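Local coordinates for protein polyketide synthase (Lyngbya majuscula 19L, PDB 3QIT) that acts as the decarboxylating thioesterase domain of the curacin A pathway, probably releasing the polyketide chain and forming its terminal alkene, apparently by decarboxylation coupled to sulfate elimination, at residues Q187-P192 and R198-A203; P158-P161 and T165-S168; D60-G63 and H69-M72. All blocks are in the same frame, centred on the assembly; numbering follows the deposited sequence.

Contact 1 (Q187-P192 and R198-A203); sequences QRITQP and RWSWDA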
ATOM      1  N   GLN B 187       3.115 -15.463 -25.877  1.00 18.90           N
ATOM      2  CA  GLN B 187       1.742 -15.538 -26.351  1.00 21.83           C
ATOM      3  C   GLN B 187       0.747 -15.083 -25.297  1.00 21.19           C
ATOM      4  O   GLN B 187      -0.161 -14.305 -25.587  1.00 19.23           O
ATOM      5  CB  GLN B 187       1.486 -17.021 -26.732  1.00 21.83           C
ATOM      6  CG  GLN B 187       0.122 -17.456 -27.231  1.00 27.24           C
ATOM      7  CD  GLN B 187       0.147 -18.956 -27.649  1.00 25.04           C
ATOM      8  OE1 GLN B 187       0.285 -19.844 -26.810  1.00 29.40           O
ATOM      9  NE2 GLN B 187       0.025 -19.218 -28.939  1.00 28.40           N
ATOM     10  N   ARG B 188       0.966 -15.502 -24.057  1.00 16.95           N
ATOM     11  CA  ARG B 188       0.030 -15.189 -22.995  1.00 18.89           C
ATOM     12  C   ARG B 188       0.111 -13.723 -22.534  1.00 17.35           C
ATOM     13  O   ARG B 188      -0.891 -13.137 -22.124  1.00 17.36           O
ATOM     14  CB  ARG B 188       0.217 -16.149 -21.814  1.00 15.74           C
ATOM     15  CG  ARG B 188      -0.863 -16.006 -20.759  1.00 15.81           C
ATOM     16  CD  ARG B 188      -0.963 -17.256 -19.909  1.00 12.35           C
ATOM     17  NE  ARG B 188      -2.044 -17.147 -18.924  1.00 13.22           N
ATOM     18  CZ  ARG B 188      -1.919 -16.692 -17.674  1.00 16.37           C
ATOM     19  NH1 ARG B 188      -0.749 -16.260 -17.228  1.00 15.57           N
ATOM     20  NH2 ARG B 188      -2.989 -16.666 -16.868  1.00 15.55           N
ATOM     21  N   ILE B 189       1.305 -13.146 -22.620  1.00 15.93           N
ATOM     22  CA  ILE B 189       1.544 -11.821 -22.043  1.00 15.26           C
ATOM     23  C   ILE B 189       1.942 -10.767 -23.057  1.00 18.46           C
ATOM     24  O   ILE B 189       2.651  -9.829 -22.726  1.00 19.17           O
ATOM     25  CB  ILE B 189       2.541 -11.851 -20.868  1.00 15.63           C
ATOM     26  CG1 ILE B 189       3.895 -12.491 -21.260  1.00 15.14           C
ATOM     27  CG2 ILE B 189       1.862 -12.531 -19.634  1.00 15.54           C
ATOM     28  CD1 ILE B 189       5.019 -12.164 -20.225  1.00 16.85           C
ATOM     29  N   THR B 190       1.442 -10.904 -24.279  1.00 16.65           N
ATOM     30  CA  THR B 190       1.573  -9.807 -25.255  1.00 15.70           C
ATOM     31  C   THR B 190       0.203  -9.399 -25.795  1.00 19.06           C
ATOM     32  O   THR B 190      -0.754 -10.196 -25.766  1.00 19.64           O
ATOM     33  CB  THR B 190       2.508 -10.149 -26.415  1.00 18.96           C
ATOM     34  OG1 THR B 190       2.164 -11.436 -26.959  1.00 18.29           O
ATOM     35  CG2 THR B 190       3.960 -10.163 -25.936  1.00 20.55           C
ATOM     36  N   GLN B 191       0.127  -8.175 -26.323  1.00 16.86           N
ATOM     37  CA  GLN B 191      -1.110  -7.662 -26.896  1.00 21.68           C
ATOM     38  C   GLN B 191      -0.732  -6.633 -27.948  1.00 23.69           C
ATOM     39  O   GLN B 191       0.336  -5.992 -27.824  1.00 19.49           O
ATOM     40  CB  GLN B 191      -1.998  -7.030 -25.813  1.00 23.57           C
ATOM     41  CG  GLN B 191      -1.435  -5.702 -25.266  1.00 21.51           C
ATOM     42  CD  GLN B 191      -2.189  -5.127 -24.069  1.00 28.84           C
ATOM     43  OE1 GLN B 191      -1.866  -4.036 -23.615  1.00 30.43           O
ATOM     44  NE2 GLN B 191      -3.158  -5.867 -23.538  1.00 28.63           N
ATOM     45  N   PRO B 192      -1.588  -6.461 -28.973  1.00 25.35           N
ATOM     46  CA  PRO B 192      -1.297  -5.457 -30.009  1.00 22.94           C
ATOM     47  C   PRO B 192      -1.243  -4.036 -29.437  1.00 26.00           C
ATOM     48  O   PRO B 192      -2.044  -3.679 -28.553  1.00 25.39           O
ATOM     49  CB  PRO B 192      -2.475  -5.590 -30.983  1.00 26.94           C
ATOM     50  CG  PRO B 192      -3.056  -6.977 -30.732  1.00 26.93           C
ATOM     51  CD  PRO B 192      -2.839  -7.205 -29.245  1.00 27.75           C
ATOM     52  N   ARG B 198       3.038  -5.392 -27.382  1.00 17.29           N
ATOM     53  CA  ARG B 198       3.712  -4.983 -26.156  1.00 18.64           C
ATOM     54  C   ARG B 198       3.381  -5.990 -25.076  1.00 20.89           C
ATOM     55  O   ARG B 198       2.410  -6.765 -25.208  1.00 18.03           O
ATOM     56  CB  ARG B 198       3.247  -3.604 -25.726  1.00 18.61           C
ATOM     57  CG  ARG B 198       1.786  -3.544 -25.285  1.00 18.36           C
ATOM     58  CD  ARG B 198       1.397  -2.140 -24.786  1.00 25.53           C
ATOM     59  NE  ARG B 198      -0.012  -2.097 -24.393  1.00 24.19           N
ATOM     60  CZ  ARG B 198      -0.651  -1.021 -23.923  1.00 32.14           C
ATOM     61  NH1 ARG B 198      -0.012   0.132 -23.756  1.00 32.90           N
ATOM     62  NH2 ARG B 198      -1.939  -1.106 -23.616  1.00 32.73           N
ATOM     63  N   TRP B 199       4.161  -5.979 -23.996  1.00 17.54           N
ATOM     64  CA  TRP B 199       3.801  -6.769 -22.833  1.00 14.90           C
ATOM     65  C   TRP B 199       2.442  -6.361 -22.287  1.00 16.65           C
ATOM     66  O   TRP B 199       2.093  -5.187 -22.308  1.00 18.32           O
ATOM     67  CB  TRP B 199       4.812  -6.604 -21.701  1.00 14.91           C
ATOM     68  CG  TRP B 199       6.237  -7.007 -22.044  1.00 13.57           C
ATOM     69  CD1 TRP B 199       7.336  -6.213 -21.953  1.00 17.18           C
ATOM     70  CD2 TRP B 199       6.702  -8.301 -22.468  1.00 16.69           C
ATOM     71  NE1 TRP B 199       8.470  -6.930 -22.268  1.00 16.19           N
ATOM     72  CE2 TRP B 199       8.104  -8.205 -22.631  1.00 17.23           C
ATOM     73  CE3 TRP B 199       6.067  -9.537 -22.737  1.00 17.39           C
ATOM     74  CZ2 TRP B 199       8.893  -9.289 -23.041  1.00 15.20           C
ATOM     75  CZ3 TRP B 199       6.851 -10.620 -23.144  1.00 17.79           C
ATOM     76  CH2 TRP B 199       8.255 -10.482 -23.304  1.00 14.04           C
ATOM     77  N   SER B 200       1.678  -7.334 -21.800  1.00 12.63           N
ATOM     78  CA  SER B 200       0.336  -7.034 -21.309  1.00 14.30           C
ATOM     79  C   SER B 200       0.256  -7.019 -19.772  1.00 18.32           C
ATOM     80  O   SER B 200      -0.801  -6.741 -19.201  1.00 19.41           O
ATOM     81  CB  SER B 200      -0.671  -8.010 -21.925  1.00 21.21           C
ATOM     82  OG  SER B 200      -0.363  -9.314 -21.508  1.00 23.61           O
ATOM     83  N   TRP B 201       1.386  -7.259 -19.121  1.00 16.04           N
ATOM     84  CA  TRP B 201       1.520  -6.997 -17.680  1.00 13.22           C
ATOM     85  C   TRP B 201       1.718  -5.478 -17.447  1.00 14.28           C
ATOM     86  O   TRP B 201       1.931  -4.714 -18.392  1.00 13.81           O
ATOM     87  CB  TRP B 201       2.610  -7.874 -17.048  1.00 13.27           C
ATOM     88  CG  TRP B 201       3.986  -7.830 -17.674  1.00 14.75           C
ATOM     89  CD1 TRP B 201       4.494  -8.697 -18.623  1.00 15.63           C
ATOM     90  CD2 TRP B 201       5.025  -6.876 -17.398  1.00 16.52           C
ATOM     91  NE1 TRP B 201       5.813  -8.355 -18.914  1.00 16.39           N
ATOM     92  CE2 TRP B 201       6.149  -7.239 -18.179  1.00 17.88           C
ATOM     93  CE3 TRP B 201       5.130  -5.779 -16.518  1.00 15.56           C
ATOM     94  CZ2 TRP B 201       7.346  -6.511 -18.146  1.00 17.30           C
ATOM     95  CZ3 TRP B 201       6.334  -5.057 -16.478  1.00 16.37           C
ATOM     96  CH2 TRP B 201       7.418  -5.431 -17.297  1.00 18.09           C
ATOM     97  N   ASP B 202       1.601  -5.042 -16.199  1.00 12.56           N
ATOM     98  CA  ASP B 202       1.544  -3.594 -15.910  1.00 13.61           C
ATOM     99  C   ASP B 202       2.941  -2.993 -15.888  1.00 14.72           C
ATOM    100  O   ASP B 202       3.709  -3.287 -14.982  1.00 16.56           O
ATOM    101  CB  ASP B 202       0.874  -3.364 -14.545  1.00 14.98           C
ATOM    102  CG  ASP B 202       0.464  -1.916 -14.326  1.00 18.43           C
ATOM    103  OD1 ASP B 202       1.069  -1.010 -14.955  1.00 18.51           O
ATOM    104  OD2 ASP B 202      -0.467  -1.681 -13.517  1.00 16.39           O
ATOM    105  N   ALA B 203       3.246  -2.106 -16.841  1.00 17.22           N
ATOM    106  CA  ALA B 203       4.603  -1.524 -16.933  1.00 17.31           C
ATOM    107  C   ALA B 203       5.120  -0.857 -15.658  1.00 19.59           C
ATOM    108  O   ALA B 203       6.339  -0.728 -15.476  1.00 19.17           O
ATOM    109  CB  ALA B 203       4.670  -0.523 -18.104  1.00 18.16           C
TER
HETATM  110  O   HOH W   1      -2.216 -10.689 -20.309  1.00 21.56           O
HETATM  111  O   HOH W   2      -3.407  -5.645 -20.250  1.00 43.71           O
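Gln191 and Arg198 face each other across two antiparallel strands and join their side chains as well as their backbones. OE1 of Gln191 accepts both NE (2.8 Å) and NH2 (2.9 Å) of Arg198, so one amide oxygen is held side-on by the guanidinium. The NE bond lies in the amide's carbonyl plane on a lone pair, whereas the NH2 donor stands somewhat out of that plane; the two flat groups are turned 32° against each other. In both residues CG sits between the backbone N and the carbonyl carbon (chi1 70° in Gln191, 67° in Arg198), and the extended chains then carry the polar ends into contact on the same face of the sheet. Replacing Arg198 by alanine removes both donors, and the Gln191 amide is likely to lose this grip on OE1 and turn more freely. The two residues form an antiparallel hydrogen-bonded pair, N of each donating to O of the other. This is the two-stranded hairpin 190-193/196-199, a small sheet of its own that follows closely on helix 179-188, in the part of the alpha/beta-hydrolase chain inserted between central-sheet strands 120-126 and 234-239. Thr190 and Trp199 form the adjacent non-hydrogen-bonded pair, their side chains diverging. Ile189, the first residue past the helix, fills the angle between two indoles: CD1 lies 3.8 Å from CZ3 of Trp199 and 3.9 Å from CD1 of Trp201, reaching the latter ring at its edge. The Ile189 carbonyl oxygen takes the backbone N of Ser200 at 2.8 Å. Arg188 turns elsewhere, to salt bridges with Asp60 and Glu6. A water bonded to OG of Ser200 at 2.6 Å also reaches the Arg188 carbonyl oxygen weakly.

Contact 2 (P158-P161 and T165-S168); sequences PIFP and TAAS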
ATOM      1  N   PRO B 158       8.081  -1.284 -24.371  1.00 18.53           N
ATOM      2  CA  PRO B 158       8.563  -1.299 -25.746  1.00 19.72           C
ATOM      3  C   PRO B 158       7.552  -1.978 -26.663  1.00 21.93           C
ATOM      4  O   PRO B 158       6.769  -2.847 -26.223  1.00 21.05           O
ATOM      5  CB  PRO B 158       9.848  -2.145 -25.667  1.00 22.40           C
ATOM      6  CG  PRO B 158       9.704  -2.959 -24.434  1.00 25.74           C
ATOM      7  CD  PRO B 158       8.934  -2.081 -23.473  1.00 21.37           C
ATOM      8  N   ILE B 159       7.565  -1.564 -27.919  1.00 19.54           N
ATOM      9  CA  ILE B 159       6.705  -2.155 -28.939  1.00 20.16           C
ATOM     10  C   ILE B 159       7.581  -3.103 -29.750  1.00 23.47           C
ATOM     11  O   ILE B 159       8.497  -2.650 -30.432  1.00 22.77           O
ATOM     12  CB  ILE B 159       6.138  -1.072 -29.857  1.00 25.28           C
ATOM     13  CG1 ILE B 159       5.394   0.002 -29.050  1.00 25.82           C
ATOM     14  CG2 ILE B 159       5.241  -1.712 -30.917  1.00 23.28           C
ATOM     15  CD1 ILE B 159       5.581   1.417 -29.580  1.00 28.63           C
ATOM     16  N   PHE B 160       7.308  -4.408 -29.658  1.00 20.79           N
ATOM     17  CA  PHE B 160       8.032  -5.425 -30.411  1.00 19.83           C
ATOM     18  C   PHE B 160       7.317  -5.592 -31.742  1.00 25.09           C
ATOM     19  O   PHE B 160       6.099  -5.374 -31.833  1.00 23.21           O
ATOM     20  CB  PHE B 160       8.036  -6.792 -29.705  1.00 22.08           C
ATOM     21  CG  PHE B 160       8.602  -6.776 -28.316  1.00 21.25           C
ATOM     22  CD1 PHE B 160       9.983  -6.695 -28.113  1.00 24.43           C
ATOM     23  CD2 PHE B 160       7.768  -6.931 -27.218  1.00 19.30           C
ATOM     24  CE1 PHE B 160      10.529  -6.704 -26.813  1.00 25.26           C
ATOM     25  CE2 PHE B 160       8.313  -6.949 -25.907  1.00 22.52           C
ATOM     26  CZ  PHE B 160       9.679  -6.818 -25.711  1.00 17.61           C
ATOM     27  N   PRO B 161       8.062  -5.962 -32.779  1.00 24.11           N
ATOM     28  CA  PRO B 161       7.403  -6.148 -34.073  1.00 24.95           C
ATOM     29  C   PRO B 161       6.464  -7.357 -34.118  1.00 26.57           C
ATOM     30  O   PRO B 161       5.524  -7.360 -34.918  1.00 26.99           O
ATOM     31  CB  PRO B 161       8.573  -6.341 -35.042  1.00 30.36           C
ATOM     32  CG  PRO B 161       9.728  -6.719 -34.222  1.00 31.02           C
ATOM     33  CD  PRO B 161       9.532  -6.032 -32.891  1.00 29.19           C
ATOM     34  N   THR B 165       9.631 -12.023 -31.320  1.00 21.17           N
ATOM     35  CA  THR B 165      10.650 -11.119 -30.764  1.00 21.13           C
ATOM     36  C   THR B 165      10.531 -11.034 -29.235  1.00 19.33           C
ATOM     37  O   THR B 165      11.538 -11.070 -28.531  1.00 21.16           O
ATOM     38  CB  THR B 165      10.591  -9.741 -31.440  1.00 28.07           C
ATOM     39  OG1 THR B 165      10.848  -9.899 -32.847  1.00 30.33           O
ATOM     40  CG2 THR B 165      11.622  -8.786 -30.832  1.00 31.69           C
ATOM     41  N   ALA B 166       9.291 -11.005 -28.725  1.00 19.20           N
ATOM     42  CA  ALA B 166       9.066 -10.997 -27.283  1.00 17.89           C
ATOM     43  C   ALA B 166       9.545 -12.308 -26.710  1.00 18.87           C
ATOM     44  O   ALA B 166      10.186 -12.331 -25.650  1.00 16.87           O
ATOM     45  CB  ALA B 166       7.578 -10.801 -26.951  1.00 19.20           C
ATOM     46  N   ALA B 167       9.233 -13.412 -27.396  1.00 16.34           N
ATOM     47  CA  ALA B 167       9.701 -14.719 -26.915  1.00 14.99           C
ATOM     48  C   ALA B 167      11.219 -14.789 -26.876  1.00 17.07           C
ATOM     49  O   ALA B 167      11.769 -15.361 -25.948  1.00 17.94           O
ATOM     50  CB  ALA B 167       9.152 -15.847 -27.789  1.00 16.46           C
ATOM     51  N   SER B 168      11.887 -14.224 -27.880  1.00 18.56           N
ATOM     52  CA  SER B 168      13.355 -14.207 -27.907  0.60 21.34           C
ATOM     53  C   SER B 168      13.915 -13.488 -26.678  1.00 19.94           C
ATOM     54  O   SER B 168      14.918 -13.924 -26.083  1.00 22.85           O
ATOM     55  CB  SER B 168      13.857 -13.535 -29.187  0.60 23.07           C
ATOM     56  OG  SER B 168      13.472 -14.281 -30.327  0.60 30.79           O
TER
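Thr165 opens the helical side of this contact, meeting both Phe160 and Pro161 of the loop that leads into helix 163-173. Its methyl CG2 stands 3.8 Å from CD1 of Phe160, approaching the ring obliquely, while OG1 passes 3.6 Å from CG of Pro161. The threonine and proline side chains cross at about a right angle. With CG2 anti to the backbone N (chi1 -61° for OG1), the methyl is directed to the aromatic ring and OG1 remains beside its own backbone N, where it hydrogen-bonds to Asp162 OD1. One residue on, Ala166 lies over a face of Phe160. Its CA is 4.2 Å from the ring centroid and only 6° off the ring normal, a CH-pi contact almost exactly above the centre. CB of Ala166 extends over the same face, 3.9 Å from CD2 of Phe160. The small alanine thus lets the phenyl ring come close to the helix backbone, and the contact is apolar apart from the threonine hydroxyl. The loop is tied by backbone hydrogen bonding between Phe160 and Val197 to strand 196-199, whose Trp199 meets the Phe160 ring edge-to-face. Ala166 also touches Thr190 of strand 190-193, joining helix 163-173 to the hairpin, while Ala166 and Ala167 both pack on Ala186 and so set the helix against helix 179-188.

Contact 3 (D60-G63 and H69-M72); sequences DLFG and HLEM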
ATOM      1  N   ASP B  60      -1.832 -15.711 -11.033  1.00 13.85           N
ATOM      2  CA  ASP B  60      -1.082 -14.562 -11.531  1.00 12.40           C
ATOM      3  C   ASP B  60      -1.176 -13.481 -10.437  1.00 12.89           C
ATOM      4  O   ASP B  60      -2.278 -13.088 -10.015  1.00 12.52           O
ATOM      5  CB  ASP B  60      -1.726 -13.997 -12.811  1.00 14.47           C
ATOM      6  CG  ASP B  60      -1.537 -14.880 -14.052  1.00 16.15           C
ATOM      7  OD1 ASP B  60      -0.477 -15.506 -14.251  1.00 17.03           O
ATOM      8  OD2 ASP B  60      -2.482 -14.924 -14.872  1.00 16.27           O
ATOM      9  N   LEU B  61      -0.054 -12.943  -9.993  1.00 14.03           N
ATOM     10  CA  LEU B  61      -0.099 -11.822  -9.056  1.00 13.79           C
ATOM     11  C   LEU B  61      -0.724 -10.617  -9.758  1.00 16.00           C
ATOM     12  O   LEU B  61      -0.655 -10.536 -10.996  1.00 13.58           O
ATOM     13  CB  LEU B  61       1.309 -11.516  -8.536  1.00 16.42           C
ATOM     14  CG  LEU B  61       1.957 -12.626  -7.703  1.00 17.12           C
ATOM     15  CD1 LEU B  61       3.397 -12.228  -7.355  1.00 20.69           C
ATOM     16  CD2 LEU B  61       1.117 -12.925  -6.432  1.00 16.57           C
ATOM     17  N   PHE B  62      -1.359  -9.705  -9.012  1.00 12.65           N
ATOM     18  CA  PHE B  62      -1.965  -8.525  -9.668  1.00 11.02           C
ATOM     19  C   PHE B  62      -0.924  -7.801 -10.509  1.00 13.36           C
ATOM     20  O   PHE B  62       0.261  -7.751 -10.148  1.00 14.27           O
ATOM     21  CB  PHE B  62      -2.570  -7.544  -8.657  1.00 12.85           C
ATOM     22  CG  PHE B  62      -3.901  -7.999  -8.072  1.00 12.19           C
ATOM     23  CD1 PHE B  62      -4.959  -8.380  -8.896  1.00 15.25           C
ATOM     24  CD2 PHE B  62      -4.078  -8.009  -6.701  1.00 13.00           C
ATOM     25  CE1 PHE B  62      -6.210  -8.814  -8.319  1.00 13.33           C
ATOM     26  CE2 PHE B  62      -5.296  -8.411  -6.128  1.00 14.42           C
ATOM     27  CZ  PHE B  62      -6.360  -8.816  -6.940  1.00 18.59           C
ATOM     28  N   GLY B  63      -1.362  -7.301 -11.660  1.00 13.16           N
ATOM     29  CA  GLY B  63      -0.462  -6.672 -12.624  1.00 16.66           C
ATOM     30  C   GLY B  63       0.362  -7.616 -13.493  1.00 14.96           C
ATOM     31  O   GLY B  63       1.099  -7.158 -14.357  1.00 15.96           O
ATOM     32  N   HIS B  69      -4.813  -5.277 -13.712  1.00 14.70           N
ATOM     33  CA  HIS B  69      -3.864  -4.228 -13.314  1.00 16.25           C
ATOM     34  C   HIS B  69      -4.551  -3.376 -12.254  1.00 18.46           C
ATOM     35  O   HIS B  69      -5.777  -3.127 -12.336  1.00 19.73           O
ATOM     36  CB  HIS B  69      -3.497  -3.351 -14.508  1.00 17.15           C
ATOM     37  CG  HIS B  69      -2.760  -4.079 -15.591  1.00 18.99           C
ATOM     38  ND1 HIS B  69      -2.170  -3.432 -16.656  1.00 19.70           N
ATOM     39  CD2 HIS B  69      -2.518  -5.401 -15.767  1.00 18.52           C
ATOM     40  CE1 HIS B  69      -1.598  -4.328 -17.443  1.00 17.33           C
ATOM     41  NE2 HIS B  69      -1.807  -5.529 -16.932  1.00 19.38           N
ATOM     42  N   LEU B  70      -3.761  -2.905 -11.286  1.00 16.77           N
ATOM     43  CA  LEU B  70      -4.293  -2.055 -10.230  1.00 16.49           C
ATOM     44  C   LEU B  70      -4.254  -0.609 -10.702  1.00 16.47           C
ATOM     45  O   LEU B  70      -3.175  -0.060 -10.960  1.00 20.42           O
ATOM     46  CB  LEU B  70      -3.535  -2.268  -8.908  1.00 15.13           C
ATOM     47  CG  LEU B  70      -3.463  -3.756  -8.478  1.00 15.04           C
ATOM     48  CD1 LEU B  70      -2.724  -3.913  -7.150  1.00 18.86           C
ATOM     49  CD2 LEU B  70      -4.890  -4.332  -8.363  1.00 16.58           C
ATOM     50  N   GLU B  71      -5.440   0.001 -10.817  1.00 15.20           N
ATOM     51  CA  GLU B  71      -5.557   1.324 -11.446  1.00 18.21           C
ATOM     52  C   GLU B  71      -4.911   2.404 -10.614  1.00 19.65           C
ATOM     53  O   GLU B  71      -4.508   3.446 -11.127  1.00 23.70           O
ATOM     54  CB  GLU B  71      -7.012   1.717 -11.663  1.00 21.86           C
ATOM     55  CG  GLU B  71      -7.734   0.970 -12.765  1.00 31.43           C
ATOM     56  CD  GLU B  71      -9.095   1.590 -13.020  1.00 35.82           C
ATOM     57  OE1 GLU B  71     -10.079   1.099 -12.446  1.00 41.07           O
ATOM     58  OE2 GLU B  71      -9.165   2.602 -13.748  1.00 41.57           O
ATOM     59  N   MET B  72      -4.817   2.168  -9.322  1.00 15.78           N
ATOM     60  CA  MET B  72      -4.032   3.091  -8.502  1.00 22.20           C
ATOM     61  C   MET B  72      -2.691   2.469  -8.145  1.00 17.45           C
ATOM     62  O   MET B  72      -2.634   1.476  -7.412  1.00 17.19           O
ATOM     63  CB  MET B  72      -4.762   3.498  -7.256  1.00 23.09           C
ATOM     64  CG  MET B  72      -4.046   4.712  -6.608  1.00 31.38           C
ATOM     65  SD  MET B  72      -5.151   5.550  -5.572  1.00 29.19           S
ATOM     66  CE  MET B  72      -5.616   4.211  -4.485  1.00 28.27           C
TER
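The ring of Phe62 carries Leu70 CD2 over one face, 3.8 Å from CG, offset toward the rim where the ring joins CB. Both residues belong to the long loop between strand 55-59 and helix 78-91 of the alpha/beta-hydrolase fold, here folded back on itself so that the CA atoms of Gly63 and His69 are 4.2 Å apart. The methyl is 4.2 Å from the ring centroid and 25° off its normal, a CH-pi contact. The imidazole of His69 meets Gly63 obliquely, CD2 lying 4.0 Å from the glycine CA. Leu70 CG, anti to the carbonyl carbon (chi1 -53°), brings the branched end to Phe62: CG and CD1 each lie 3.9 Å from CB of Phe62, and the two side chains cross at about a right angle. Both residues also pack on Asn14 of strand 14-21 and Thr80 of helix 78-91, and Met72 of the second subunit touches the pair, so this loop forms part of the dimer contact. Gly63 has positive phi (79°), a conformation readily open to a residue without a side chain. Leu70 N is hydrogen-bonded to Tyr76 OH, and NE2 of His69 makes a weak hydrogen bond to the Ser200 carbonyl oxygen.

Along the chain the contacts come in series: contact 3 closes first, then contact 2, then contact 1, all within the alpha/beta-hydrolase fold. In space contact 1 lies between the other two, its centre 10 Å from that of contact 2 and 13 Å from that of contact 3. Contacts 2 and 3 do not meet, their nearest atoms about 12 Å apart. Besides the ring contacts, CB of Arg198 packs on the Pro158 carbonyl oxygen, joining the hairpin to the loop before helix 163-173. Toward contact 3, a probable hydrogen bond from Asp202 N to Gly63 O adds to the Arg188 salt bridge. Helices 163-173 and 179-188 and the hairpin are thereby linked to the loop after central-sheet strand 55-59.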